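Local coordinates for oligopeptide ABC transporter, periplasmic oligopeptide-binding protein, putative (Thermotoga maritima MSB8, PDB 5IPW) that probably binds oligopeptides in the periplasm and delivers them to an ABC transporter for uptake into the cell, at residues V140-D143 with D144-P147; A192-L195 with K196-P200; H217-W220 with V221-F224; V457-Y460 with W461-I464. All coordinates share one frame; numbering follows the deposited sequence.

Interaction 1 (V140-D143 with D144-P147); sequences VGND and DITP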
loop_
_atom_site.group_PDB
_atom_site.type_symbol
_atom_site.label_atom_id
_atom_site.label_comp_id
_atom_site.label_asym_id
_atom_site.label_seq_id
_atom_site.Cartn_x
_atom_site.Cartn_y
_atom_site.Cartn_z
ATOM N N VAL A 140 14.532 10.589 13.626
ATOM C CA VAL A 140 13.986 9.260 13.861
ATOM C C VAL A 140 14.607 8.706 15.142
ATOM O O VAL A 140 13.889 8.262 16.039
ATOM C CB VAL A 140 14.242 8.304 12.678
ATOM C CG1 VAL A 140 13.693 6.914 12.972
ATOM C CG2 VAL A 140 13.608 8.844 11.402
ATOM N N GLY A 141 15.936 8.778 15.236
ATOM C CA GLY A 141 16.676 8.247 16.389
ATOM C C GLY A 141 16.754 9.153 17.606
ATOM O O GLY A 141 17.599 8.943 18.478
ATOM N N ASN A 142 15.881 10.157 17.665
ATOM C CA ASN A 142 15.795 11.070 18.796
ATOM C C ASN A 142 14.535 10.800 19.616
ATOM O O ASN A 142 13.414 10.998 19.135
ATOM C CB ASN A 142 15.786 12.508 18.294
ATOM C CG ASN A 142 15.663 13.517 19.418
ATOM O OD1 ASN A 142 14.599 13.668 20.017
ATOM N ND2 ASN A 142 16.748 14.227 19.697
ATOM N N ASP A 143 14.731 10.391 20.869
ATOM C CA ASP A 143 13.635 9.897 21.719
ATOM C C ASP A 143 12.576 10.952 22.042
ATOM O O ASP A 143 11.406 10.623 22.186
ATOM C CB ASP A 143 14.193 9.300 23.015
ATOM C CG ASP A 143 15.246 8.218 22.765
ATOM O OD1 ASP A 143 15.454 7.817 21.595
ATOM O OD2 ASP A 143 15.873 7.775 23.749
ATOM N N ASP A 144 12.987 12.212 22.149
ATOM C CA ASP A 144 12.047 13.304 22.404
ATOM C C ASP A 144 11.145 13.538 21.196
ATOM O O ASP A 144 9.917 13.545 21.313
ATOM C CB ASP A 144 12.799 14.596 22.726
ATOM C CG ASP A 144 13.585 14.508 24.013
ATOM O OD1 ASP A 144 12.948 14.450 25.084
ATOM O OD2 ASP A 144 14.833 14.509 23.952
ATOM N N ILE A 145 11.772 13.726 20.037
ATOM C CA ILE A 145 11.051 13.984 18.792
ATOM C C ILE A 145 10.234 12.765 18.386
ATOM O O ILE A 145 9.054 12.888 18.055
ATOM C CB ILE A 145 12.018 14.364 17.647
ATOM C CG1 ILE A 145 12.649 15.730 17.923
ATOM C CG2 ILE A 145 11.291 14.397 16.307
ATOM C CD1 ILE A 145 13.890 16.021 17.105
ATOM N N THR A 146 10.873 11.599 18.419
ATOM C CA THR A 146 10.246 10.350 18.007
ATOM C C THR A 146 10.297 9.319 19.145
ATOM O O THR A 146 11.239 8.521 19.212
ATOM C CB THR A 146 10.953 9.787 16.759
ATOM O OG1 THR A 146 11.064 10.818 15.776
ATOM C CG2 THR A 146 10.186 8.606 16.167
ATOM N N PRO A 147 9.288 9.329 20.045
ATOM C CA PRO A 147 9.299 8.378 21.171
ATOM C C PRO A 147 9.112 6.922 20.736
ATOM O O PRO A 147 9.722 6.027 21.321
ATOM C CB PRO A 147 8.123 8.837 22.053
ATOM C CG PRO A 147 7.682 10.159 21.518
ATOM C CD PRO A 147 8.105 10.207 20.080
#

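Interaction 2 (A192-L195 with K196-P200); sequences AHYL and KQFHP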
loop_
_atom_site.group_PDB
_atom_site.type_symbol
_atom_site.label_atom_id
_atom_site.label_comp_id
_atom_site.label_asym_id
_atom_site.label_seq_id
_atom_site.Cartn_x
_atom_site.Cartn_y
_atom_site.Cartn_z
ATOM N N ALA A 192 18.719 19.706 7.207
ATOM C CA ALA A 192 19.502 20.048 8.389
ATOM C C ALA A 192 19.855 21.530 8.440
ATOM O O ALA A 192 19.842 22.137 9.507
ATOM C CB ALA A 192 20.765 19.213 8.434
ATOM N N HIS A 193 20.152 22.120 7.289
ATOM C CA HIS A 193 20.552 23.531 7.249
ATOM C C HIS A 193 19.454 24.453 7.784
ATOM O O HIS A 193 19.748 25.528 8.315
ATOM C CB HIS A 193 20.963 23.944 5.830
ATOM C CG HIS A 193 19.815 24.126 4.888
ATOM N ND1 HIS A 193 19.180 23.068 4.270
ATOM C CD2 HIS A 193 19.192 25.247 4.451
ATOM C CE1 HIS A 193 18.211 23.529 3.497
ATOM N NE2 HIS A 193 18.201 24.850 3.586
ATOM N N TYR A 194 18.199 24.028 7.632
ATOM C CA TYR A 194 17.052 24.768 8.147
ATOM C C TYR A 194 16.667 24.344 9.561
ATOM O O TYR A 194 16.327 25.195 10.375
ATOM C CB TYR A 194 15.836 24.588 7.231
ATOM C CG TYR A 194 14.572 25.259 7.746
ATOM C CD1 TYR A 194 14.411 26.640 7.677
ATOM C CD2 TYR A 194 13.538 24.507 8.306
ATOM C CE1 TYR A 194 13.259 27.255 8.154
ATOM C CE2 TYR A 194 12.379 25.110 8.780
ATOM C CZ TYR A 194 12.246 26.482 8.708
ATOM O OH TYR A 194 11.101 27.072 9.177
ATOM N N LEU A 195 16.703 23.044 9.842
ATOM C CA LEU A 195 16.127 22.513 11.083
ATOM C C LEU A 195 17.040 22.526 12.314
ATOM O O LEU A 195 16.548 22.548 13.447
ATOM C CB LEU A 195 15.615 21.090 10.859
ATOM C CG LEU A 195 14.338 21.009 10.029
ATOM C CD1 LEU A 195 14.031 19.565 9.679
ATOM C CD2 LEU A 195 13.164 21.635 10.762
ATOM N N LYS A 196 18.355 22.507 12.100
ATOM C CA LYS A 196 19.315 22.451 13.210
ATOM C C LYS A 196 19.159 23.600 14.213
ATOM O O LYS A 196 19.489 23.439 15.389
ATOM C CB LYS A 196 20.751 22.414 12.688
ATOM C CG LYS A 196 21.202 21.036 12.257
ATOM C CD LYS A 196 22.634 21.055 11.754
ATOM C CE LYS A 196 23.186 19.640 11.637
ATOM N NZ LYS A 196 24.594 19.605 11.147
ATOM N N GLN A 197 18.667 24.751 13.752
ATOM C CA GLN A 197 18.416 25.894 14.644
ATOM C C GLN A 197 17.336 25.614 15.697
ATOM O O GLN A 197 17.233 26.345 16.676
ATOM C CB GLN A 197 18.029 27.137 13.844
ATOM C CG GLN A 197 16.696 27.028 13.129
ATOM C CD GLN A 197 16.381 28.281 12.362
ATOM O OE1 GLN A 197 16.338 29.364 12.940
ATOM N NE2 GLN A 197 16.174 28.156 11.055
ATOM N N PHE A 198 16.533 24.570 15.475
ATOM C CA PHE A 198 15.472 24.156 16.396
ATOM C C PHE A 198 15.819 22.893 17.195
ATOM O O PHE A 198 14.972 22.360 17.915
ATOM C CB PHE A 198 14.190 23.904 15.601
ATOM C CG PHE A 198 13.799 25.045 14.714
ATOM C CD1 PHE A 198 13.457 26.273 15.256
ATOM C CD2 PHE A 198 13.775 24.897 13.339
ATOM C CE1 PHE A 198 13.093 27.334 14.444
ATOM C CE2 PHE A 198 13.416 25.956 12.520
ATOM C CZ PHE A 198 13.076 27.177 13.073
ATOM N N HIS A 199 17.061 22.430 17.078
ATOM C CA HIS A 199 17.477 21.158 17.651
ATOM C C HIS A 199 18.559 21.366 18.716
ATOM O O HIS A 199 19.636 21.870 18.404
ATOM C CB HIS A 199 17.998 20.243 16.546
ATOM C CG HIS A 199 17.965 18.790 16.896
ATOM N ND1 HIS A 199 18.932 18.194 17.671
ATOM C CD2 HIS A 199 17.091 17.812 16.568
ATOM C CE1 HIS A 199 18.656 16.911 17.811
ATOM N NE2 HIS A 199 17.542 16.651 17.150
ATOM N N PRO A 200 18.268 20.992 19.980
ATOM C CA PRO A 200 19.188 21.195 21.111
ATOM C C PRO A 200 20.588 20.588 20.983
ATOM O O PRO A 200 21.520 21.090 21.604
ATOM C CB PRO A 200 18.454 20.534 22.289
ATOM C CG PRO A 200 17.353 19.732 21.688
ATOM C CD PRO A 200 16.974 20.464 20.446
HETATM O O HOH W 1 19.359 25.851 11.150
#

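Interaction 3 (H217-W220 with V221-F224); sequences HNTW and VDLF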
loop_
_atom_site.group_PDB
_atom_site.type_symbol
_atom_site.label_atom_id
_atom_site.label_comp_id
_atom_site.label_asym_id
_atom_site.label_seq_id
_atom_site.Cartn_x
_atom_site.Cartn_y
_atom_site.Cartn_z
ATOM N N HIS A 217 3.859 26.607 21.621
ATOM C CA HIS A 217 4.980 25.671 21.766
ATOM C C HIS A 217 5.327 25.533 23.246
ATOM O O HIS A 217 5.980 26.407 23.820
ATOM C CB HIS A 217 6.217 26.147 20.984
ATOM C CG HIS A 217 5.979 26.334 19.517
ATOM N ND1 HIS A 217 6.327 27.488 18.849
ATOM C CD2 HIS A 217 5.418 25.521 18.590
ATOM C CE1 HIS A 217 5.991 27.379 17.577
ATOM N NE2 HIS A 217 5.434 26.197 17.395
ATOM N N ASN A 218 4.882 24.437 23.855
ATOM C CA ASN A 218 5.125 24.192 25.281
ATOM C C ASN A 218 6.493 23.591 25.540
ATOM O O ASN A 218 7.121 23.885 26.550
ATOM C CB ASN A 218 4.035 23.296 25.883
ATOM C CG ASN A 218 2.836 24.093 26.372
ATOM O OD1 ASN A 218 2.944 24.855 27.333
ATOM N ND2 ASN A 218 1.689 23.927 25.713
ATOM N N THR A 219 6.945 22.742 24.628
ATOM C CA THR A 219 8.286 22.172 24.695
ATOM C C THR A 219 9.011 22.478 23.388
ATOM O O THR A 219 8.424 23.048 22.466
ATOM C CB THR A 219 8.258 20.653 24.981
ATOM O OG1 THR A 219 9.566 20.097 24.786
ATOM C CG2 THR A 219 7.256 19.917 24.085
ATOM N N TRP A 220 10.296 22.142 23.325
ATOM C CA TRP A 220 11.093 22.387 22.116
ATOM C C TRP A 220 10.719 21.433 21.005
ATOM O O TRP A 220 10.851 21.766 19.828
ATOM C CB TRP A 220 12.599 22.340 22.412
ATOM C CG TRP A 220 13.138 20.997 22.767
ATOM C CD1 TRP A 220 13.370 20.517 24.018
ATOM C CD2 TRP A 220 13.544 19.965 21.857
ATOM N NE1 TRP A 220 13.887 19.245 23.948
ATOM C CE2 TRP A 220 14.003 18.883 22.633
ATOM C CE3 TRP A 220 13.558 19.849 20.462
ATOM C CZ2 TRP A 220 14.469 17.699 22.064
ATOM C CZ3 TRP A 220 14.023 18.670 19.898
ATOM C CH2 TRP A 220 14.470 17.612 20.696
ATOM N N VAL A 221 10.238 20.259 21.391
ATOM C CA VAL A 221 9.734 19.273 20.440
ATOM C C VAL A 221 8.554 19.851 19.647
ATOM O O VAL A 221 8.424 19.593 18.448
ATOM C CB VAL A 221 9.318 17.963 21.154
ATOM C CG1 VAL A 221 8.752 16.954 20.168
ATOM C CG2 VAL A 221 10.504 17.342 21.878
ATOM N N ASP A 222 7.715 20.645 20.310
ATOM C CA ASP A 222 6.546 21.242 19.664
ATOM C C ASP A 222 6.973 22.222 18.586
ATOM O O ASP A 222 6.372 22.271 17.513
ATOM C CB ASP A 222 5.664 21.975 20.678
ATOM C CG ASP A 222 5.058 21.050 21.718
ATOM O OD1 ASP A 222 4.973 19.825 21.480
ATOM O OD2 ASP A 222 4.664 21.569 22.786
ATOM N N LEU A 223 8.002 23.007 18.889
ATOM C CA LEU A 223 8.575 23.938 17.924
ATOM C C LEU A 223 9.195 23.174 16.756
ATOM O O LEU A 223 8.988 23.541 15.603
ATOM C CB LEU A 223 9.623 24.839 18.586
ATOM C CG LEU A 223 10.344 25.855 17.688
ATOM C CD1 LEU A 223 9.373 26.804 17.000
ATOM C CD2 LEU A 223 11.375 26.644 18.487
ATOM N N PHE A 224 9.933 22.107 17.054
ATOM C CA PHE A 224 10.593 21.344 16.006
ATOM C C PHE A 224 9.597 20.722 15.041
ATOM O O PHE A 224 9.753 20.849 13.828
ATOM C CB PHE A 224 11.489 20.251 16.584
ATOM C CG PHE A 224 12.349 19.584 15.551
ATOM C CD1 PHE A 224 11.877 18.490 14.838
ATOM C CD2 PHE A 224 13.619 20.064 15.273
ATOM C CE1 PHE A 224 12.661 17.878 13.875
ATOM C CE2 PHE A 224 14.412 19.455 14.315
ATOM C CZ PHE A 224 13.931 18.361 13.612
#

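Interaction 4 (V457-Y460 with W461-I464); sequences VKEY and WKQI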
loop_
_atom_site.group_PDB
_atom_site.type_symbol
_atom_site.label_atom_id
_atom_site.label_comp_id
_atom_site.label_asym_id
_atom_site.label_seq_id
_atom_site.Cartn_x
_atom_site.Cartn_y
_atom_site.Cartn_z
ATOM N N VAL A 457 -24.841 -17.303 0.647
ATOM C CA VAL A 457 -24.067 -18.559 0.618
ATOM C C VAL A 457 -24.764 -19.665 1.425
ATOM O O VAL A 457 -24.543 -20.856 1.180
ATOM C CB VAL A 457 -22.619 -18.353 1.135
ATOM C CG1 VAL A 457 -21.834 -19.663 1.140
ATOM C CG2 VAL A 457 -21.891 -17.319 0.283
ATOM N N LYS A 458 -25.592 -19.258 2.389
ATOM C CA LYS A 458 -26.497 -20.168 3.089
ATOM C C LYS A 458 -27.240 -21.039 2.077
ATOM O O LYS A 458 -27.210 -22.266 2.169
ATOM C CB LYS A 458 -27.496 -19.367 3.936
ATOM C CG LYS A 458 -28.278 -20.175 4.959
ATOM C CD LYS A 458 -29.060 -19.257 5.889
ATOM C CE LYS A 458 -30.216 -19.980 6.567
ATOM N NZ LYS A 458 -29.797 -21.250 7.222
ATOM N N GLU A 459 -27.877 -20.393 1.103
ATOM C CA GLU A 459 -28.573 -21.101 0.026
ATOM C C GLU A 459 -27.648 -21.984 -0.797
ATOM O O GLU A 459 -27.960 -23.139 -1.044
ATOM C CB GLU A 459 -29.285 -20.118 -0.910
ATOM C CG GLU A 459 -30.632 -19.636 -0.402
ATOM C CD GLU A 459 -31.669 -20.745 -0.336
ATOM O OE1 GLU A 459 -31.846 -21.473 -1.340
ATOM O OE2 GLU A 459 -32.311 -20.883 0.726
ATOM N N TYR A 460 -26.511 -21.451 -1.224
ATOM C CA TYR A 460 -25.647 -22.191 -2.151
ATOM C C TYR A 460 -25.102 -23.454 -1.500
ATOM O O TYR A 460 -24.921 -24.474 -2.168
ATOM C CB TYR A 460 -24.487 -21.328 -2.679
ATOM C CG TYR A 460 -24.879 -19.969 -3.236
ATOM C CD1 TYR A 460 -26.186 -19.706 -3.669
ATOM C CD2 TYR A 460 -23.941 -18.949 -3.343
ATOM C CE1 TYR A 460 -26.542 -18.468 -4.171
ATOM C CE2 TYR A 460 -24.289 -17.708 -3.854
ATOM C CZ TYR A 460 -25.590 -17.476 -4.263
ATOM O OH TYR A 460 -25.952 -16.253 -4.763
ATOM N N TRP A 461 -24.854 -23.376 -0.195
ATOM C CA TRP A 461 -24.316 -24.503 0.564
ATOM C C TRP A 461 -25.393 -25.514 0.995
ATOM O O TRP A 461 -25.094 -26.691 1.204
ATOM C CB TRP A 461 -23.508 -23.998 1.770
ATOM C CG TRP A 461 -22.130 -23.470 1.412
ATOM C CD1 TRP A 461 -21.516 -23.520 0.188
ATOM C CD2 TRP A 461 -21.182 -22.866 2.301
ATOM N NE1 TRP A 461 -20.263 -22.969 0.260
ATOM C CE2 TRP A 461 -20.033 -22.557 1.545
ATOM C CE3 TRP A 461 -21.198 -22.548 3.664
ATOM C CZ2 TRP A 461 -18.910 -21.951 2.105
ATOM C CZ3 TRP A 461 -20.079 -21.942 4.218
ATOM C CH2 TRP A 461 -18.953 -21.649 3.439
ATOM N N LYS A 462 -26.638 -25.057 1.114
ATOM C CA LYS A 462 -27.781 -25.958 1.294
ATOM C C LYS A 462 -27.901 -26.945 0.130
ATOM O O LYS A 462 -28.218 -28.116 0.331
ATOM C CB LYS A 462 -29.073 -25.148 1.422
ATOM C CG LYS A 462 -30.312 -25.961 1.778
ATOM C CD LYS A 462 -31.580 -25.117 1.720
ATOM C CE LYS A 462 -31.440 -23.808 2.485
ATOM N NZ LYS A 462 -32.750 -23.130 2.680
ATOM N N GLN A 463 -27.630 -26.469 -1.082
ATOM C CA GLN A 463 -27.648 -27.318 -2.277
ATOM C C GLN A 463 -26.602 -28.438 -2.254
ATOM O O GLN A 463 -26.699 -29.381 -3.037
ATOM C CB GLN A 463 -27.479 -26.469 -3.549
ATOM C CG GLN A 463 -28.779 -26.129 -4.268
ATOM C CD GLN A 463 -29.844 -25.542 -3.356
ATOM O OE1 GLN A 463 -29.714 -24.419 -2.872
ATOM N NE2 GLN A 463 -30.915 -26.296 -3.131
ATOM N N ILE A 464 -25.604 -28.335 -1.380
ATOM C CA ILE A 464 -24.674 -29.451 -1.162
ATOM C C ILE A 464 -24.886 -30.130 0.198
ATOM O O ILE A 464 -24.086 -30.975 0.618
ATOM C CB ILE A 464 -23.192 -29.045 -1.364
ATOM C CG1 ILE A 464 -22.738 -28.006 -0.330
ATOM C CG2 ILE A 464 -22.991 -28.506 -2.773
ATOM C CD1 ILE A 464 -21.253 -27.705 -0.366
#

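Interaction 1 (V140-D143 with D144-P147)
The flat amide of Asn-142 has the end of Ile-145 standing over one face, with CD1 3.8 Å from CG and the two side chains crossing at about a right angle. The imidazole of His-199 sits on that same side, nearer the amide nitrogen. At the oxygen end, OD1 of Asn-142 takes the backbone N of Ile-145 in a nearly straight bond of 2.8 Å, the donor tilted 16° from the carbonyl plane. This works because CG lies anti to the backbone N (chi1 179°), which sets it beside the carbonyl carbon, with OD1 turned to the N-H of Ile-145. That carbonyl is used too: Asn-142 O accepts from Thr-146 N at 2.7 Å, almost in line with C=O. Side-chain and main-chain oxygens of one asparagine thus grip successive N-H groups, an Asx motif enclosing a single turn with helical backbone angles just after helix 129-140. Thr-146 then folds back on the helix end, its CB 3.4 Å from Val-140 O and its OG1 bonded to Ile-139 O. The carboxylate of Asp-143 turns to Lys-149, pairing through OD1, and the same lysine also reaches Thr-146 O. Chemically, then, a neutral amide does the work inside the turn, while the charge of Asp-143 is met from outside by a lysine that straps both halves of the loop together.

Interaction 2 (A192-L195 with K196-P200)
Phe-198 folds back over the turn before it, and its side chain is worth following outward. CB lies 3.5 Å from Leu-195 O; with CG anti to the carbonyl carbon (chi1 -52°), the ring is directed back along the chain, and CD2 passes 4.2 Å from Leu-195 CD2. Further out, CE2 comes over one face of Tyr-194, 4.0 Å from its CE2, as the leading edge of a T-shaped pair with the ring planes at 67°. One face of the Phe-198 ring carries CG of Gln-197 over its centre. The backbone beneath is a short helix, 192-195, tightening into a 3-10 turn: Lys-196 N still bonds four residues back to Ala-192 O, whereas Phe-198 N bonds three back to Leu-195 O at 2.9 Å. Gln-197 ties the 3-10 turn back to the helix. Its NE2 gives a 3.0 Å hydrogen bond to Tyr-194 O, lying in the carbonyl plane, and its OE1 goes to Lys-211; Tyr-194 OH in turn pairs with Asn-233. A water accepts from Gln-197 N at 2.9 Å and donates to His-193 O, with a weaker bond to Tyr-194 O. On the other flank, the extended Lys-196 runs past Ala-192, and its ammonium group makes a cation-pi contact with Tyr-202.

Interaction 3 (H217-W220 with V221-F224)
Trp-220 and Val-221, neighbours in sequence, cross so that the valine's CG2 methyl stands squarely over the indole: a CH-pi contact, 3.8 Å from CG2 to the centroid of the six-membered ring and 8° off its normal. The indole gets there because its CG sits between the backbone N and the carbonyl carbon (chi1 68°), which lays the ring back across the start of the helix. A second ring-and-methyl pair lies on another flank, where CD1 of Leu-223 comes over one face of His-217, offset toward the rim, at 3.5 Å from CE1; the imidazole is held by Asp-226 through NE2. At the cap itself, Thr-219 and Asp-222 meet at about a right angle and form a capping box. Thr-219 is the N-cap: its OG1 accepts a long, weak bond from Val-221 N, while Asp-222 OD2 takes Thr-219 N at 3.2 Å, from above the carboxylate plane, and Asn-218 N more weakly. The aspartate's charge next to these N-H groups at a helix N terminus would be expected to interact well with the helix dipole. The first full helical bond follows, Phe-224 N to Trp-220 O at 2.9 Å. With an alanine in place of Trp-220, the Val-221 methyl would probably lose the face it rests on and a gap would open against the surrounding chain. That indole touches Met-205 and Ile-208 of helix 205-209, with Pro-200 and Asp-144 reaching it from two loops, so helix 220-227 starts wedged among all three.

Interaction 4 (V457-Y460 with W461-I464)
Trp-461 lies over Val-457 one turn back on helix 448-462, the connection of a beta-alpha-beta unit whose strands, 440-445 and 467-472, run parallel. The two side chains go the same way, and CG1 of the valine sits over the centre of the indole's five-membered ring, 3.5 Å from its centroid, as a CH-pi contact. Two torsions set this up: Val-457 CG1 is anti to its own nitrogen (chi1 178°), and the tryptophan CG is anti to the carbonyl carbon (chi1 -77°). The buried indole is also fixed by NE1, which bonds to Leu-365 O, and through Phe-441 and Ile-443 of strand 440-445 it packs against the sheet. A leucine at the place of Trp-461 is likely to leave Leu-365 O without its indole N-H and the Val-457 methyl without a flat surface above it. Glu-459 and Lys-462, three residues apart, run side by side on the exposed part of the helix, the glutamate bent at chi2 and the lysine at chi3 so that their ends converge. Lys-458 NZ is 5.7 Å from Lys-462 NZ, but it goes instead to Val-468 O, at the second strand of the unit. Backbone bonds four residues back, Trp-461 N to Val-457 O at 2.9 Å and Lys-462 N to Lys-458 O, carry the helix this far. The Glu-459 and Lys-462 ends close a salt bridge, NZ reaching OE2 at 3.0 Å from 36° above the carboxylate plane.

From the N terminus, interaction 1 closes the loop leaving helix 129-140, interaction 2 turns the chain out of helix 192-195, and interaction 3 starts helix 220-227. They follow in series, none nested and none crossing, yet the fold gathers these three into one cluster, with centres 13 to 15 Å apart. Ile-145 CD1 touches His-199 NE2 at 3.7 Å and Phe-224 CD1 at 3.9 Å, while Phe-198 O lies 3.8 Å from Phe-224 CD2, so helix 220-227 is braced by both earlier turns. Interaction 4 stands apart on the opposite side of the chain's centre, about 55 to 66 Å away centre to centre, within the beta-alpha-beta unit of strands 440-445 and 467-472.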